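Local coordinates for protein putative hydrolase (Bacteroides ovatus, PDB 4HBS) that is a putative hydrolase of unknown substrate, folded as a five-bladed beta-propeller and related by family to the beta-fructosidase clan of glycoside hydrolases, at residues I99-P104 against G200-A205; G161-Y166 against M170-G175. One frame throughout, in Å; residues are numbered along the deposited sequence.

Contact 1 (I99-P104 against G200-A205); sequences IMVQTP and GKPGDA
Val101 and Pro202 meet through carbon alone, in a small apolar contact (110 Å² buried in all) between a loop and a neighbouring sheet. The closest approach is Val101 CG1 to Pro202 CG at 3.5 Å, with the valine branch and the proline ring crossing at about a right angle. CG1 stands anti to the backbone N (chi1 -179°), which brings that methyl to the CG corner of the ring. Two residues on, Thr103 turns its methyl to the same ring carbon, CG2 lying 3.9 Å from Pro202 CG, so CG is touched by two methyl groups. The hydroxyl of Thr103 is engaged separately, by Asn110.

In the fold, Val101 belongs to strand 98-102 of one propeller sheet, while Pro202 lies in the loop that links strands 187-197 and 210-218 of another; the proline also touches Val112 on strand 111-113.

Within the loop, polar bonds fix the turn that presents the proline. Residues 201-204 form a type II beta turn with Pro202 and Gly203 at its corners, closed by Asp204 N to Lys201 O at 2.9 Å. The positive phi of Gly203, 102°, suits a glycine. Asp204 OD1 also accepts a weak bond from Lys201 N, at 3.3 Å.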
ATOM      1  N   ILE A  99       9.148  -2.753   8.334  1.00 41.87           N
ATOM      2  CA  ILE A  99       8.969  -3.815   7.363  1.00 41.21           C
ATOM      3  C   ILE A  99       8.807  -5.159   8.079  1.00 43.96           C
ATOM      4  O   ILE A  99       9.043  -5.287   9.288  1.00 44.73           O
ATOM      5  CB  ILE A  99      10.126  -3.831   6.314  1.00 45.16           C
ATOM      6  CG1 ILE A  99      11.481  -4.248   6.948  1.00 46.07           C
ATOM      7  CG2 ILE A  99      10.222  -2.464   5.588  1.00 45.33           C
ATOM      8  CD1 ILE A  99      12.683  -4.294   6.009  1.00 48.53           C
HETATM    9  N   MSE A 100       8.373  -6.142   7.310  1.00 39.01           N
HETATM   10  CA  MSE A 100       8.125  -7.508   7.770  1.00 38.41           C
HETATM   11  C   MSE A 100       8.241  -8.472   6.582  1.00 44.46           C
HETATM   12  O   MSE A 100       8.092  -8.046   5.437  1.00 43.55           O
HETATM   13  CB  MSE A 100       6.710  -7.554   8.403  1.00 38.52           C
HETATM   14  CG  MSE A 100       6.232  -8.934   8.861  1.00 43.15           C
HETATM   15 SE   MSE A 100       5.177  -9.814   7.553  0.75 47.69          SE
HETATM   16  CE  MSE A 100       3.643  -8.919   7.810  1.00 42.87           C
ATOM     17  N   VAL A 101       8.553  -9.750   6.857  1.00 43.99           N
ATOM     18  CA  VAL A 101       8.626 -10.814   5.844  1.00 45.13           C
ATOM     19  C   VAL A 101       7.645 -11.896   6.239  1.00 49.92           C
ATOM     20  O   VAL A 101       7.751 -12.420   7.343  1.00 50.15           O
ATOM     21  CB  VAL A 101      10.044 -11.435   5.657  1.00 49.95           C
ATOM     22  CG1 VAL A 101      10.005 -12.512   4.577  1.00 50.58           C
ATOM     23  CG2 VAL A 101      11.088 -10.379   5.315  1.00 49.53           C
ATOM     24  N   GLN A 102       6.704 -12.237   5.351  1.00 46.42           N
ATOM     25  CA  GLN A 102       5.750 -13.315   5.583  1.00 46.71           C
ATOM     26  C   GLN A 102       6.273 -14.546   4.906  1.00 53.91           C
ATOM     27  O   GLN A 102       6.504 -14.496   3.701  1.00 54.86           O
ATOM     28  CB  GLN A 102       4.381 -12.961   5.019  1.00 46.86           C
ATOM     29  CG  GLN A 102       3.335 -14.073   5.131  1.00 53.78           C
ATOM     30  CD  GLN A 102       2.072 -13.767   4.387  1.00 65.01           C
ATOM     31  OE1 GLN A 102       1.953 -12.760   3.701  1.00 61.23           O
ATOM     32  NE2 GLN A 102       1.118 -14.662   4.462  1.00 59.85           N
ATOM     33  N   THR A 103       6.432 -15.661   5.646  1.00 51.38           N
ATOM     34  CA  THR A 103       6.890 -16.933   5.084  1.00 52.41           C
ATOM     35  C   THR A 103       5.683 -17.830   4.820  1.00 58.09           C
ATOM     36  O   THR A 103       4.635 -17.619   5.427  1.00 56.49           O
ATOM     37  CB  THR A 103       7.857 -17.613   6.058  1.00 55.27           C
ATOM     38  OG1 THR A 103       7.203 -17.769   7.325  1.00 55.52           O
ATOM     39  CG2 THR A 103       9.147 -16.845   6.222  1.00 50.34           C
ATOM     40  N   PRO A 104       5.796 -18.885   3.979  1.00 57.30           N
ATOM     41  CA  PRO A 104       4.637 -19.782   3.774  1.00 57.80           C
ATOM     42  C   PRO A 104       4.129 -20.411   5.083  1.00 62.79           C
ATOM     43  O   PRO A 104       4.953 -20.846   5.894  1.00 64.06           O
ATOM     44  CB  PRO A 104       5.192 -20.850   2.825  1.00 60.84           C
ATOM     45  CG  PRO A 104       6.311 -20.179   2.121  1.00 64.54           C
ATOM     46  CD  PRO A 104       6.942 -19.299   3.143  1.00 59.28           C
ATOM     47  N   GLY A 200      19.979 -15.466   2.525  1.00 66.16           N
ATOM     48  CA  GLY A 200      19.650 -16.038   3.826  1.00 66.29           C
ATOM     49  C   GLY A 200      18.181 -16.366   3.980  1.00 70.66           C
ATOM     50  O   GLY A 200      17.490 -16.642   2.993  1.00 70.44           O
ATOM     51  N   LYS A 201      17.707 -16.350   5.232  1.00 66.98           N
ATOM     52  CA  LYS A 201      16.318 -16.611   5.614  1.00 65.55           C
ATOM     53  C   LYS A 201      15.846 -15.478   6.537  1.00 70.53           C
ATOM     54  O   LYS A 201      16.687 -14.923   7.239  1.00 70.51           O
ATOM     55  CB  LYS A 201      16.228 -17.972   6.318  1.00 68.13           C
ATOM     56  CG  LYS A 201      16.515 -19.131   5.369  1.00 77.04           C
ATOM     57  CD  LYS A 201      16.163 -20.488   5.973  1.00 85.04           C
ATOM     58  CE  LYS A 201      16.097 -21.590   4.941  1.00 94.07           C
ATOM     59  NZ  LYS A 201      15.344 -22.769   5.448  1.00101.30           N
ATOM     60  N   PRO A 202      14.537 -15.093   6.577  1.00 66.82           N
ATOM     61  CA  PRO A 202      14.119 -13.992   7.479  1.00 65.49           C
ATOM     62  C   PRO A 202      14.635 -14.179   8.909  1.00 71.05           C
ATOM     63  O   PRO A 202      14.637 -15.301   9.421  1.00 71.54           O
ATOM     64  CB  PRO A 202      12.600 -14.043   7.404  1.00 66.01           C
ATOM     65  CG  PRO A 202      12.316 -14.637   6.090  1.00 70.31           C
ATOM     66  CD  PRO A 202      13.389 -15.630   5.825  1.00 67.68           C
ATOM     67  N   GLY A 203      15.164 -13.101   9.494  1.00 68.19           N
ATOM     68  CA  GLY A 203      15.795 -13.147  10.809  1.00 69.01           C
ATOM     69  C   GLY A 203      17.313 -13.142  10.701  1.00 75.34           C
ATOM     70  O   GLY A 203      17.982 -12.641  11.609  1.00 76.28           O
ATOM     71  N   ASP A 204      17.893 -13.704   9.578  1.00 71.84           N
ATOM     72  CA  ASP A 204      19.351 -13.685   9.319  1.00 71.71           C
ATOM     73  C   ASP A 204      19.880 -12.275   9.361  1.00 72.74           C
ATOM     74  O   ASP A 204      19.123 -11.316   9.198  1.00 71.40           O
ATOM     75  CB  ASP A 204      19.704 -14.269   7.922  1.00 74.20           C
ATOM     76  CG  ASP A 204      20.234 -15.679   7.934  1.00 92.31           C
ATOM     77  OD1 ASP A 204      19.425 -16.613   8.085  1.00 93.60           O
ATOM     78  OD2 ASP A 204      21.451 -15.855   7.707  1.00103.74           O
ATOM     79  N   ALA A 205      21.181 -12.144   9.510  1.00 68.49           N
ATOM     80  CA  ALA A 205      21.824 -10.847   9.474  1.00 66.76           C
ATOM     81  C   ALA A 205      21.767 -10.276   8.041  1.00 68.81           C
ATOM     82  O   ALA A 205      21.535  -9.084   7.867  1.00 67.78           O
ATOM     83  CB  ALA A 205      23.260 -10.977   9.936  1.00 69.28           C
TER

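Contact 2 (G161-Y166 against M170-G175); sequences GDATIY and MQMLWG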
ATOM      1  N   GLY A 161       6.950   3.224  -0.990  1.00 47.31           N
ATOM      2  CA  GLY A 161       6.631   3.291  -2.402  1.00 47.24           C
ATOM      3  C   GLY A 161       6.548   1.841  -2.800  1.00 50.47           C
ATOM      4  O   GLY A 161       6.673   0.967  -1.930  1.00 50.37           O
ATOM      5  N   ASP A 162       6.337   1.547  -4.066  1.00 46.83           N
ATOM      6  CA  ASP A 162       6.274   0.136  -4.467  1.00 47.46           C
ATOM      7  C   ASP A 162       7.720  -0.402  -4.662  1.00 52.17           C
ATOM      8  O   ASP A 162       8.671   0.383  -4.692  1.00 52.45           O
ATOM      9  CB  ASP A 162       5.421  -0.023  -5.739  1.00 49.79           C
ATOM     10  CG  ASP A 162       4.721  -1.354  -5.900  1.00 54.68           C
ATOM     11  OD1 ASP A 162       5.120  -2.321  -5.226  1.00 55.94           O
ATOM     12  OD2 ASP A 162       3.840  -1.449  -6.755  1.00 60.28           O
ATOM     13  N   ALA A 163       7.880  -1.728  -4.747  1.00 48.63           N
ATOM     14  CA  ALA A 163       9.198  -2.339  -4.903  1.00 49.67           C
ATOM     15  C   ALA A 163       9.163  -3.457  -5.921  1.00 55.56           C
ATOM     16  O   ALA A 163       8.101  -4.063  -6.145  1.00 55.58           O
ATOM     17  CB  ALA A 163       9.679  -2.873  -3.567  1.00 49.98           C
ATOM     18  N   THR A 164      10.331  -3.719  -6.547  1.00 52.32           N
ATOM     19  CA  THR A 164      10.504  -4.759  -7.566  1.00 53.56           C
ATOM     20  C   THR A 164      11.746  -5.565  -7.265  1.00 59.91           C
ATOM     21  O   THR A 164      12.596  -5.121  -6.488  1.00 59.62           O
ATOM     22  CB  THR A 164      10.603  -4.150  -8.994  1.00 61.86           C
ATOM     23  OG1 THR A 164      10.639  -5.204  -9.960  1.00 71.13           O
ATOM     24  CG2 THR A 164      11.825  -3.224  -9.181  1.00 56.96           C
ATOM     25  N   ILE A 165      11.864  -6.740  -7.915  1.00 57.35           N
ATOM     26  CA  ILE A 165      13.031  -7.604  -7.805  1.00 58.00           C
ATOM     27  C   ILE A 165      13.873  -7.423  -9.067  1.00 62.73           C
ATOM     28  O   ILE A 165      13.345  -7.457 -10.186  1.00 62.19           O
ATOM     29  CB  ILE A 165      12.651  -9.098  -7.586  1.00 61.39           C
ATOM     30  CG1 ILE A 165      11.535  -9.279  -6.503  1.00 60.26           C
ATOM     31  CG2 ILE A 165      13.890  -9.916  -7.238  1.00 62.16           C
ATOM     32  CD1 ILE A 165      11.923  -8.906  -5.109  1.00 66.99           C
ATOM     33  N   TYR A 166      15.170  -7.196  -8.878  1.00 60.50           N
ATOM     34  CA  TYR A 166      16.131  -7.047  -9.964  1.00 62.10           C
ATOM     35  C   TYR A 166      17.467  -7.618  -9.484  1.00 67.74           C
ATOM     36  O   TYR A 166      17.955  -7.185  -8.435  1.00 67.03           O
ATOM     37  CB  TYR A 166      16.255  -5.571 -10.376  1.00 62.92           C
ATOM     38  CG  TYR A 166      17.233  -5.336 -11.509  1.00 67.28           C
ATOM     39  CD1 TYR A 166      16.946  -5.757 -12.803  1.00 70.66           C
ATOM     40  CD2 TYR A 166      18.453  -4.710 -11.285  1.00 68.97           C
ATOM     41  CE1 TYR A 166      17.850  -5.555 -13.849  1.00 73.30           C
ATOM     42  CE2 TYR A 166      19.373  -4.520 -12.317  1.00 72.00           C
ATOM     43  CZ  TYR A 166      19.076  -4.961 -13.598  1.00 80.68           C
ATOM     44  OH  TYR A 166      19.957  -4.737 -14.642  1.00 83.79           O
HETATM   45  N   MSE A 170      15.878  -6.802  -3.897  1.00 50.77           N
HETATM   46  CA  MSE A 170      14.662  -6.012  -3.987  1.00 47.90           C
HETATM   47  C   MSE A 170      15.008  -4.529  -3.944  1.00 53.33           C
HETATM   48  O   MSE A 170      15.593  -4.053  -2.964  1.00 53.19           O
HETATM   49  CB  MSE A 170      13.682  -6.370  -2.879  1.00 47.68           C
HETATM   50  CG  MSE A 170      12.308  -5.740  -3.071  1.00 51.42           C
HETATM   51 SE   MSE A 170      11.269  -5.869  -1.483  0.75 55.64          SE
HETATM   52  CE  MSE A 170      12.194  -4.550  -0.470  1.00 51.38           C
ATOM     53  N   GLN A 171      14.632  -3.808  -5.013  1.00 49.83           N
ATOM     54  CA  GLN A 171      14.812  -2.365  -5.144  1.00 48.72           C
ATOM     55  C   GLN A 171      13.507  -1.728  -4.766  1.00 49.65           C
ATOM     56  O   GLN A 171      12.478  -2.083  -5.352  1.00 49.22           O
ATOM     57  CB  GLN A 171      15.183  -1.979  -6.580  1.00 51.27           C
ATOM     58  CG  GLN A 171      16.244  -2.836  -7.221  1.00 60.07           C
ATOM     59  CD  GLN A 171      16.486  -2.331  -8.607  1.00 78.18           C
ATOM     60  OE1 GLN A 171      15.638  -2.493  -9.492  1.00 74.31           O
ATOM     61  NE2 GLN A 171      17.596  -1.638  -8.824  1.00 69.72           N
HETATM   62  N   MSE A 172      13.521  -0.817  -3.786  1.00 43.93           N
HETATM   63  CA  MSE A 172      12.318  -0.164  -3.287  1.00 41.18           C
HETATM   64  C   MSE A 172      12.447   1.348  -3.275  1.00 46.87           C
HETATM   65  O   MSE A 172      13.524   1.867  -2.972  1.00 48.47           O
HETATM   66  CB  MSE A 172      12.067  -0.646  -1.862  1.00 41.72           C
HETATM   67  CG  MSE A 172      10.985   0.150  -1.133  1.00 46.14           C
HETATM   68 SE   MSE A 172      10.358  -0.729   0.396  0.75 51.06          SE
HETATM   69  CE  MSE A 172       8.612  -0.067   0.338  1.00 47.08           C
ATOM     70  N   LEU A 173      11.324   2.055  -3.519  1.00 42.46           N
ATOM     71  CA  LEU A 173      11.277   3.508  -3.420  1.00 42.60           C
ATOM     72  C   LEU A 173      10.668   3.923  -2.072  1.00 48.28           C
ATOM     73  O   LEU A 173       9.636   3.391  -1.661  1.00 47.98           O
ATOM     74  CB  LEU A 173      10.453   4.153  -4.542  1.00 42.48           C
ATOM     75  CG  LEU A 173      10.844   3.900  -5.963  1.00 48.24           C
ATOM     76  CD1 LEU A 173       9.874   4.547  -6.878  1.00 48.42           C
ATOM     77  CD2 LEU A 173      12.237   4.408  -6.281  1.00 51.53           C
ATOM     78  N   TRP A 174      11.293   4.889  -1.417  1.00 45.39           N
ATOM     79  CA  TRP A 174      10.830   5.472  -0.176  1.00 44.75           C
ATOM     80  C   TRP A 174      10.567   6.964  -0.476  1.00 49.53           C
ATOM     81  O   TRP A 174      11.476   7.657  -0.932  1.00 50.20           O
ATOM     82  CB  TRP A 174      11.900   5.289   0.920  1.00 43.88           C
ATOM     83  CG  TRP A 174      11.999   3.908   1.487  1.00 44.83           C
ATOM     84  CD1 TRP A 174      13.003   3.013   1.282  1.00 48.76           C
ATOM     85  CD2 TRP A 174      11.087   3.289   2.406  1.00 43.92           C
ATOM     86  NE1 TRP A 174      12.772   1.865   2.009  1.00 48.34           N
ATOM     87  CE2 TRP A 174      11.586   1.999   2.689  1.00 48.91           C
ATOM     88  CE3 TRP A 174       9.885   3.693   3.007  1.00 44.29           C
ATOM     89  CZ2 TRP A 174      10.911   1.101   3.543  1.00 48.00           C
ATOM     90  CZ3 TRP A 174       9.235   2.818   3.872  1.00 45.46           C
ATOM     91  CH2 TRP A 174       9.723   1.522   4.097  1.00 46.56           C
ATOM     92  N   GLY A 175       9.334   7.420  -0.273  1.00 45.27           N
ATOM     93  CA  GLY A 175       8.941   8.797  -0.544  1.00 45.05           C
ATOM     94  C   GLY A 175       9.254   9.728   0.603  1.00 48.86           C
ATOM     95  O   GLY A 175       8.789   9.487   1.716  1.00 48.21           O
TER
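Thr164 O receives Gln171 N at 2.8 Å, and Met170 CA adds a CA-H...O contact to the same oxygen at 3.4 Å. The N-H comes in almost in line with the carbonyl, the C=O...donor angle being 171°. The return bond, Thr164 N to Gln171 O, is 3.0 Å, making the two an antiparallel hydrogen-bonded pair in a beta hairpin. Toward Gly161 the bonds Leu173 N to Asp162 O and Gly161 N to Leu173 O are both weak, the first long, the second bent.

On one face, Ala163 CB packs on Met172 CB at 3.7 Å, and Ile165 CD1 reaches Met170 CG at 3.8 Å; both methionines are selenomethionine. On the other face Gln171 lies beside Thr164, its CG anti to the carbonyl carbon (chi1 -45°) and the chain extended beyond, which carries the amide alongside Tyr166, just past the strand end. Amide and ring planes are 26° apart, with Gln171 OE1 3.3 Å from Tyr166 CB. OE1 also accepts from Leu256 N, and NE2 bonds to Asp255 OD1. An alanine here would strip the amide from beside Tyr166 and is likely to leave Leu256 N and Asp255 without these mates.

Strand 156-165 is one of the two edge strands of its four-stranded sheet; strand 169-178 lies between it and 187-197, while Met170 and Met172 pack against Phe72 on strand 71-75 of the preceding sheet.

How the contacts relate
The two contacts illustrate two levels of propeller construction, within one sheet and between sheets. Contact 2 joins adjacent strands of the four-stranded sheet 156-218, whereas contact 1 brings the loop between that sheet's last two strands against the sheet containing strand 98-102. Along the chain the order is 99-104, then the hairpin segments 161-166 and 170-175, then 200-205, so the long-range contact spans the local one. Their centres lie about 17 Å apart, yet they touch where Ile99 CG2 packs on Trp174 CZ2 at 4.2 Å. The two sheets therefore meet through contact 1 and again through Ile99 and Trp174, consistent with adjoining blades of the five-bladed propeller.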